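Long-range contacts in uncharacterized protein (Bacteroides ovatus, PDB 4DQA), which is of unknown function but probably binds carbohydrate, joining an E-set-like N-terminal domain to a concanavalin A-like lectin/glucanase domain: residues Y165-N170 / S284-W289; R222-A227 / Y240-K245; L31-S36 / V45-A50. All blocks are in the same frame, centred on the assembly; numbering follows the deposited sequence.

In the fold
Along the chain, contact 3 comes first, in the BT_3987-like N-terminal domain, and contacts 1 and 2 follow in the concanavalin A-like domain, where contact 2 falls between the two segments of contact 1. Those two contacts have centres about 10 Å apart and share one antiparallel sheet: strand 163-171 pairs with 282-289 in contact 1 and also with 223-231, which forms the hairpin of contact 2 with 236-241. Contact 3 instead joins strands 27-35 and 43-49, from different sheets of the other domain, with its centre about 48 Å from that of contact 1 and nearest atoms about 31 Å apart. This separation matches a two-domain protein, the lectin-like domain probably carrying any carbohydrate binding.

Contact 1 of 3, residues Y165-N170 / S284-W289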
# COMPACT_ATOMS: atom_id res chain seq x y z
N TYR A 165 12.98 -3.34 -8.98
CA TYR A 165 12.87 -4.42 -8.00
C TYR A 165 12.51 -3.73 -6.70
O TYR A 165 13.13 -2.72 -6.36
CB TYR A 165 14.20 -5.11 -7.73
CG TYR A 165 14.87 -5.89 -8.84
CD1 TYR A 165 14.23 -6.20 -10.03
CD2 TYR A 165 16.19 -6.34 -8.67
CE1 TYR A 165 14.87 -6.94 -11.02
CE2 TYR A 165 16.84 -7.07 -9.66
CZ TYR A 165 16.17 -7.38 -10.82
OH TYR A 165 16.80 -8.11 -11.82
N GLU A 166 11.59 -4.28 -5.93
CA GLU A 166 11.34 -3.74 -4.59
C GLU A 166 10.87 -4.83 -3.64
O GLU A 166 10.33 -5.84 -4.07
CB GLU A 166 10.37 -2.56 -4.56
CG GLU A 166 9.01 -2.88 -5.08
CD GLU A 166 8.02 -1.73 -4.96
OE1 GLU A 166 8.16 -0.92 -4.02
OE2 GLU A 166 7.05 -1.66 -5.76
N ALA A 167 11.12 -4.61 -2.36
CA ALA A 167 10.67 -5.54 -1.32
C ALA A 167 10.75 -4.88 0.03
O ALA A 167 11.58 -3.97 0.26
CB ALA A 167 11.54 -6.76 -1.29
N LEU A 168 9.93 -5.36 0.96
CA LEU A 168 10.16 -5.15 2.39
C LEU A 168 11.00 -6.32 2.87
O LEU A 168 10.68 -7.50 2.60
CB LEU A 168 8.85 -5.13 3.17
CG LEU A 168 7.94 -3.95 2.87
CD1 LEU A 168 6.49 -4.24 3.29
CD2 LEU A 168 8.44 -2.66 3.51
N ILE A 169 12.08 -6.01 3.59
CA ILE A 169 12.99 -7.04 4.11
C ILE A 169 13.31 -6.80 5.57
O ILE A 169 13.28 -5.69 6.08
CB ILE A 169 14.33 -7.11 3.31
CG1 ILE A 169 15.15 -5.83 3.51
CG2 ILE A 169 14.03 -7.39 1.85
CD1 ILE A 169 16.55 -5.95 2.92
N ASN A 170 13.62 -7.90 6.24
CA ASN A 170 14.03 -7.90 7.63
C ASN A 170 15.06 -8.99 7.78
O ASN A 170 14.76 -10.18 7.67
CB ASN A 170 12.83 -8.15 8.54
CG ASN A 170 13.16 -7.99 10.00
OD1 ASN A 170 14.24 -8.38 10.44
ND2 ASN A 170 12.26 -7.37 10.76
N SER A 284 8.54 -9.39 2.43
CA SER A 284 7.13 -9.08 2.21
C SER A 284 7.04 -8.15 1.03
O SER A 284 7.94 -7.36 0.76
CB SER A 284 6.59 -8.42 3.47
OG SER A 284 5.28 -7.89 3.30
N GLU A 285 5.93 -8.20 0.30
CA GLU A 285 5.67 -7.22 -0.76
C GLU A 285 6.81 -7.14 -1.77
O GLU A 285 7.31 -6.06 -2.12
CB GLU A 285 5.37 -5.84 -0.18
CG GLU A 285 4.14 -5.79 0.66
CD GLU A 285 2.88 -6.09 -0.15
OE1 GLU A 285 2.65 -5.39 -1.16
OE2 GLU A 285 2.15 -7.05 0.20
N VAL A 286 7.18 -8.31 -2.25
CA VAL A 286 8.25 -8.45 -3.25
C VAL A 286 7.70 -8.23 -4.64
O VAL A 286 6.73 -8.88 -5.03
CB VAL A 286 8.85 -9.86 -3.17
CG1 VAL A 286 9.90 -10.08 -4.24
CG2 VAL A 286 9.43 -10.14 -1.79
N ARG A 287 8.27 -7.29 -5.38
CA ARG A 287 7.74 -6.93 -6.70
C ARG A 287 8.81 -6.70 -7.73
O ARG A 287 9.88 -6.19 -7.42
CB ARG A 287 6.89 -5.66 -6.63
CG ARG A 287 5.90 -5.65 -5.47
CD ARG A 287 5.15 -4.31 -5.43
NE ARG A 287 4.41 -4.20 -4.16
CZ ARG A 287 4.27 -3.09 -3.47
NH1 ARG A 287 4.79 -1.95 -3.91
NH2 ARG A 287 3.59 -3.11 -2.34
N VAL A 288 8.47 -7.00 -8.98
CA VAL A 288 9.29 -6.58 -10.11
C VAL A 288 8.36 -5.84 -11.06
O VAL A 288 7.26 -6.32 -11.35
CB VAL A 288 9.88 -7.76 -10.87
CG1 VAL A 288 10.67 -7.25 -12.09
CG2 VAL A 288 10.81 -8.56 -9.99
N TRP A 289 8.80 -4.68 -11.52
CA TRP A 289 8.03 -3.88 -12.47
C TRP A 289 8.83 -3.72 -13.75
O TRP A 289 10.06 -3.63 -13.71
CB TRP A 289 7.77 -2.47 -11.93
CG TRP A 289 7.05 -2.37 -10.64
CD1 TRP A 289 7.57 -2.55 -9.39
CD2 TRP A 289 5.67 -2.00 -10.45
NE1 TRP A 289 6.60 -2.33 -8.44
CE2 TRP A 289 5.43 -1.98 -9.07
CE3 TRP A 289 4.61 -1.70 -11.33
CZ2 TRP A 289 4.18 -1.67 -8.53
CZ3 TRP A 289 3.37 -1.39 -10.79
CH2 TRP A 289 3.17 -1.39 -9.40
O HOH W 1 6.11 0.77 -3.29
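An antiparallel strand pair of the lectin-like sheet, 163-171 beside 282-289, brings Glu-166 against Arg-287 and Trp-289; the axes of strands 165-170 and 286-289 approach to 4.7 Å, with N-to-C directions 170° apart. Backbone bonds define the register: Glu-166 N to Arg-287 O (3.0 Å) with its return bond, then Leu-168 N to Ser-284 O (2.8 Å) with its own. The shift of one residue between these pairs is a beta bulge. On the face carrying Glu-166, Leu-168, Ser-284 and Arg-287, the extended chain of Glu-166 sends one oxygen to two donors. Trp-289 NE1 reaches Glu-166 OE2 at 2.8 Å on its anti side, and Arg-287 NH1 meets that atom at 2.9 Å in a salt bridge whose hydrogen bond is weak. The carboxylate stands 86° from the guanidinium, so the pairing is not a flat, two-pronged one. Arg-287 NH2 donates to Glu-285 OE1 at 2.7 Å, in the guanidinium plane; Tyr-315 OH also bonds that oxygen. Facing the other way, Tyr-165 CD1 lies 4.2 Å from Val-288 CG2. Glu-285, with positive phi, and Val-286 form a G1 bulge against strand 312-316, a kink typical of twisted antiparallel sheets such as this concanavalin A-like one.

Contact 2 of 3, residues R222-A227 / Y240-K245; sequences RWYHVA and YVNGEK
Asn-242 CG is anti to its own carbonyl carbon (chi1 -65°), and a small chi2 of -16° then places OD1 before the backbone of His-225. There His-225 N donates to Asn-242 OD1 at 2.9 Å, the donor lying nearly along the C=O axis, while Asn-242 N returns a 2.8 Å bond to His-225 O. The side-chain oxygen thus stands where a backbone carbonyl would continue the strand pairing. Asn-242 ND2 points the other way, toward water 2, which it reaches at 3.0 Å; the same water accepts from Arg-222 NE and donates to Trp-223 O, linking both segments. The ring of Tyr-224 lies 16° from parallel with the Asn-242 amide plane, and its CD1 touches Val-241 CG1 at 3.7 Å. Both residues carrying positive phi, Asn-242 and Gly-243, are the central pair of a type I' turn from Val-241 to Glu-244, the tight two-residue link of a beta hairpin between strands 236-241 and 244-250. Before the turn, Tyr-240 and Ala-227 form a hydrogen-bonded antiparallel pair, with Tyr-240 N to Ala-227 O at 2.8 Å, and Val-226 faces Val-241 in a non-hydrogen-bonded one. Water 3 accepts from Gly-243 N and lies 2.9 Å from His-225 ND1, at the edge of the imidazole and in its plane. The other ring nitrogen, His-225 NE2, makes a weak hydrogen bond to Glu-166 OE1.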
# COMPACT_ATOMS: atom_id res chain seq x y z
N ARG A 222 15.16 -5.43 11.74
CA ARG A 222 14.51 -4.16 11.44
C ARG A 222 13.91 -4.28 10.04
O ARG A 222 14.58 -4.74 9.11
CB ARG A 222 15.54 -3.03 11.48
CG ARG A 222 15.00 -1.71 11.09
CD ARG A 222 15.89 -0.61 11.52
NE ARG A 222 15.46 0.62 10.89
CZ ARG A 222 16.02 1.80 11.10
NH1 ARG A 222 17.03 1.91 11.96
NH2 ARG A 222 15.56 2.86 10.45
N TRP A 223 12.66 -3.86 9.88
CA TRP A 223 12.08 -3.79 8.54
C TRP A 223 12.60 -2.58 7.78
O TRP A 223 12.64 -1.47 8.30
CB TRP A 223 10.55 -3.72 8.60
CG TRP A 223 9.94 -5.03 8.95
CD1 TRP A 223 9.45 -5.43 10.16
CD2 TRP A 223 9.79 -6.15 8.07
NE1 TRP A 223 9.00 -6.73 10.07
CE2 TRP A 223 9.22 -7.19 8.81
CE3 TRP A 223 10.09 -6.36 6.71
CZ2 TRP A 223 8.94 -8.43 8.23
CZ3 TRP A 223 9.80 -7.58 6.15
CH2 TRP A 223 9.24 -8.62 6.91
N TYR A 224 12.96 -2.83 6.52
CA TYR A 224 13.31 -1.80 5.56
C TYR A 224 12.55 -2.02 4.27
O TYR A 224 12.38 -3.17 3.83
CB TYR A 224 14.79 -1.87 5.20
CG TYR A 224 15.77 -1.53 6.28
CD1 TYR A 224 16.13 -0.23 6.53
CD2 TYR A 224 16.37 -2.53 7.04
CE1 TYR A 224 17.06 0.07 7.51
CE2 TYR A 224 17.28 -2.26 8.01
CZ TYR A 224 17.63 -0.96 8.25
OH TYR A 224 18.59 -0.69 9.22
N HIS A 225 12.14 -0.94 3.62
CA HIS A 225 11.72 -1.04 2.24
C HIS A 225 12.93 -0.77 1.36
O HIS A 225 13.62 0.25 1.56
CB HIS A 225 10.61 -0.06 1.91
CG HIS A 225 10.05 -0.26 0.55
ND1 HIS A 225 10.38 0.54 -0.53
CD2 HIS A 225 9.17 -1.19 0.08
CE1 HIS A 225 9.74 0.10 -1.61
NE2 HIS A 225 9.01 -0.95 -1.26
N VAL A 226 13.20 -1.66 0.42
CA VAL A 226 14.35 -1.50 -0.46
C VAL A 226 13.89 -1.56 -1.90
O VAL A 226 12.98 -2.30 -2.25
CB VAL A 226 15.46 -2.54 -0.20
CG1 VAL A 226 15.95 -2.46 1.27
CG2 VAL A 226 15.02 -3.94 -0.54
N ALA A 227 14.51 -0.74 -2.75
CA ALA A 227 14.16 -0.72 -4.18
C ALA A 227 15.37 -0.39 -5.04
O ALA A 227 16.27 0.37 -4.65
CB ALA A 227 13.03 0.27 -4.47
N TYR A 240 17.02 2.73 -3.28
CA TYR A 240 16.22 3.48 -2.34
C TYR A 240 15.95 2.64 -1.09
O TYR A 240 15.65 1.45 -1.20
CB TYR A 240 14.87 3.85 -2.97
CG TYR A 240 14.95 4.75 -4.19
CD1 TYR A 240 15.22 4.22 -5.43
CD2 TYR A 240 14.73 6.10 -4.08
CE1 TYR A 240 15.30 5.03 -6.55
CE2 TYR A 240 14.81 6.92 -5.20
CZ TYR A 240 15.09 6.36 -6.43
OH TYR A 240 15.16 7.15 -7.57
N VAL A 241 16.07 3.26 0.07
CA VAL A 241 15.78 2.61 1.34
C VAL A 241 14.76 3.49 2.05
O VAL A 241 15.01 4.66 2.29
CB VAL A 241 17.03 2.45 2.18
CG1 VAL A 241 16.69 1.82 3.52
CG2 VAL A 241 18.06 1.59 1.44
N ASN A 242 13.62 2.91 2.38
CA ASN A 242 12.52 3.62 3.06
C ASN A 242 12.15 4.87 2.30
O ASN A 242 11.87 5.92 2.88
CB ASN A 242 12.89 3.94 4.50
CG ASN A 242 13.06 2.70 5.33
OD1 ASN A 242 12.63 1.59 4.92
ND2 ASN A 242 13.69 2.84 6.47
N GLY A 243 12.17 4.74 0.98
CA GLY A 243 11.78 5.83 0.10
C GLY A 243 12.84 6.90 -0.14
O GLY A 243 12.59 7.83 -0.92
N GLU A 244 13.99 6.80 0.53
CA GLU A 244 15.08 7.75 0.35
C GLU A 244 16.15 7.19 -0.59
O GLU A 244 16.55 6.04 -0.46
CB GLU A 244 15.75 8.09 1.69
CG GLU A 244 14.85 8.72 2.76
CD GLU A 244 15.60 8.95 4.06
OE1 GLU A 244 16.62 9.68 4.05
OE2 GLU A 244 15.17 8.40 5.11
N LYS A 245 16.63 8.00 -1.52
CA LYS A 245 17.66 7.52 -2.44
C LYS A 245 18.98 7.45 -1.69
O LYS A 245 19.48 8.46 -1.20
CB LYS A 245 17.79 8.44 -3.66
CG LYS A 245 18.73 7.91 -4.74
CD LYS A 245 18.59 8.71 -6.06
CE LYS A 245 19.52 8.15 -7.13
NZ LYS A 245 19.46 8.92 -8.41
O HOH W 2 13.70 0.90 8.78
O HOH W 3 12.60 2.37 -0.70

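Contact 3 of 3, residues L31-S36 / V45-A50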
# COMPACT_ATOMS: atom_id res chain seq x y z
N LEU A 31 -26.70 12.26 13.95
CA LEU A 31 -26.78 13.29 12.94
C LEU A 31 -27.73 14.37 13.42
O LEU A 31 -28.93 14.11 13.64
CB LEU A 31 -27.27 12.71 11.62
CG LEU A 31 -27.36 13.68 10.46
CD1 LEU A 31 -25.97 14.18 10.11
CD2 LEU A 31 -28.04 12.98 9.29
N VAL A 32 -27.20 15.59 13.58
CA VAL A 32 -27.95 16.73 14.09
C VAL A 32 -27.61 17.99 13.29
O VAL A 32 -26.44 18.31 13.07
CB VAL A 32 -27.61 16.98 15.57
CG1 VAL A 32 -28.32 18.20 16.11
CG2 VAL A 32 -27.99 15.77 16.41
N SER A 33 -28.65 18.69 12.85
CA SER A 33 -28.51 20.00 12.25
C SER A 33 -29.06 21.04 13.21
O SER A 33 -29.64 20.68 14.24
CB SER A 33 -29.26 20.05 10.92
OG SER A 33 -30.64 19.77 11.08
N ARG A 34 -28.87 22.31 12.90
CA ARG A 34 -29.36 23.39 13.76
C ARG A 34 -29.82 24.62 12.99
O ARG A 34 -29.59 24.76 11.80
CB ARG A 34 -28.30 23.82 14.77
CG ARG A 34 -27.02 24.35 14.16
CD ARG A 34 -26.21 25.10 15.20
NE ARG A 34 -26.86 26.36 15.55
CZ ARG A 34 -26.39 27.22 16.45
NH1 ARG A 34 -25.27 26.96 17.11
NH2 ARG A 34 -27.05 28.35 16.68
N LEU A 35 -30.48 25.52 13.73
CA LEU A 35 -30.87 26.83 13.22
C LEU A 35 -29.83 27.89 13.55
O LEU A 35 -29.11 27.80 14.55
CB LEU A 35 -32.19 27.26 13.87
CG LEU A 35 -33.46 26.62 13.35
CD1 LEU A 35 -34.64 27.00 14.25
CD2 LEU A 35 -33.71 27.06 11.94
N SER A 36 -29.78 28.92 12.71
CA SER A 36 -28.86 30.03 12.95
C SER A 36 -29.33 30.83 14.18
O SER A 36 -28.52 31.32 14.97
CB SER A 36 -28.79 30.91 11.71
OG SER A 36 -30.10 31.26 11.29
N VAL A 45 -36.96 19.38 9.05
CA VAL A 45 -35.76 19.11 8.26
C VAL A 45 -35.75 17.69 7.76
O VAL A 45 -36.53 16.83 8.19
CB VAL A 45 -34.46 19.39 9.06
CG1 VAL A 45 -34.39 20.84 9.54
CG2 VAL A 45 -34.30 18.41 10.24
N SER A 46 -34.88 17.43 6.79
CA SER A 46 -34.67 16.07 6.35
C SER A 46 -33.26 15.93 5.85
O SER A 46 -32.54 16.92 5.68
CB SER A 46 -35.66 15.65 5.28
OG SER A 46 -35.40 16.31 4.04
N TYR A 47 -32.86 14.69 5.59
CA TYR A 47 -31.48 14.40 5.25
C TYR A 47 -31.36 13.49 4.05
O TYR A 47 -32.26 12.69 3.75
CB TYR A 47 -30.77 13.75 6.45
CG TYR A 47 -30.81 14.60 7.70
CD1 TYR A 47 -29.92 15.66 7.86
CD2 TYR A 47 -31.74 14.38 8.71
CE1 TYR A 47 -29.95 16.46 8.97
CE2 TYR A 47 -31.77 15.17 9.85
CZ TYR A 47 -30.87 16.21 9.97
OH TYR A 47 -30.91 17.01 11.10
N SER A 48 -30.22 13.57 3.40
CA SER A 48 -29.91 12.66 2.32
C SER A 48 -28.40 12.51 2.20
O SER A 48 -27.65 13.33 2.71
CB SER A 48 -30.45 13.17 0.99
OG SER A 48 -29.81 14.40 0.63
N VAL A 49 -27.96 11.45 1.53
CA VAL A 49 -26.53 11.32 1.22
C VAL A 49 -26.23 12.24 0.07
O VAL A 49 -26.94 12.27 -0.94
CB VAL A 49 -26.19 9.89 0.88
CG1 VAL A 49 -24.71 9.77 0.46
CG2 VAL A 49 -26.51 8.97 2.05
N ALA A 50 -25.20 13.06 0.21
CA ALA A 50 -24.85 14.02 -0.81
C ALA A 50 -24.27 13.34 -2.06
O ALA A 50 -23.84 12.20 -2.02
CB ALA A 50 -23.83 15.01 -0.28
O HOH W 4 -31.21 15.57 13.28
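Apolar contact comes first: a methyl of Leu-31 lies over one face of the Tyr-47 ring. Leu-31 CD2 is 3.7 Å from the centroid of the Tyr-47 ring and 20° off its normal, a CH-pi contact that is offset toward the rim, with Tyr-47 CG and CD1 its nearest carbons. Leu-31 and Tyr-47 run antiparallel past one another.

The polar part gathers at the far end of the ring. Ser-33 OG sits between its backbone N and carbonyl carbon (chi1 59°) and donates to Tyr-47 OH at 2.8 Å. The phenol passes the bond on: Tyr-47 OH donates to water 4 at 2.6 Å, and that water donates to Leu-31 O at 2.7 Å. A directed chain of three bonds thus ties the ring's hydroxyl to the backbone as well as to the side chain of segment 31-36, satisfying a buried phenol.

The nearest CA atoms, those of Ser-33 and Val-45, are 8.3 Å apart, and no main-chain hydrogen bond joins the segments. Strand 27-35 pairs with 8-10 and 93-97, whereas 43-49 pairs with 80-83 and 107-117, and Val-115 touches both Ser-33 and Tyr-47. Side chains meeting between two sheets in this way are typical of a beta sandwich, consistent with the E-set relationship of this N-terminal domain.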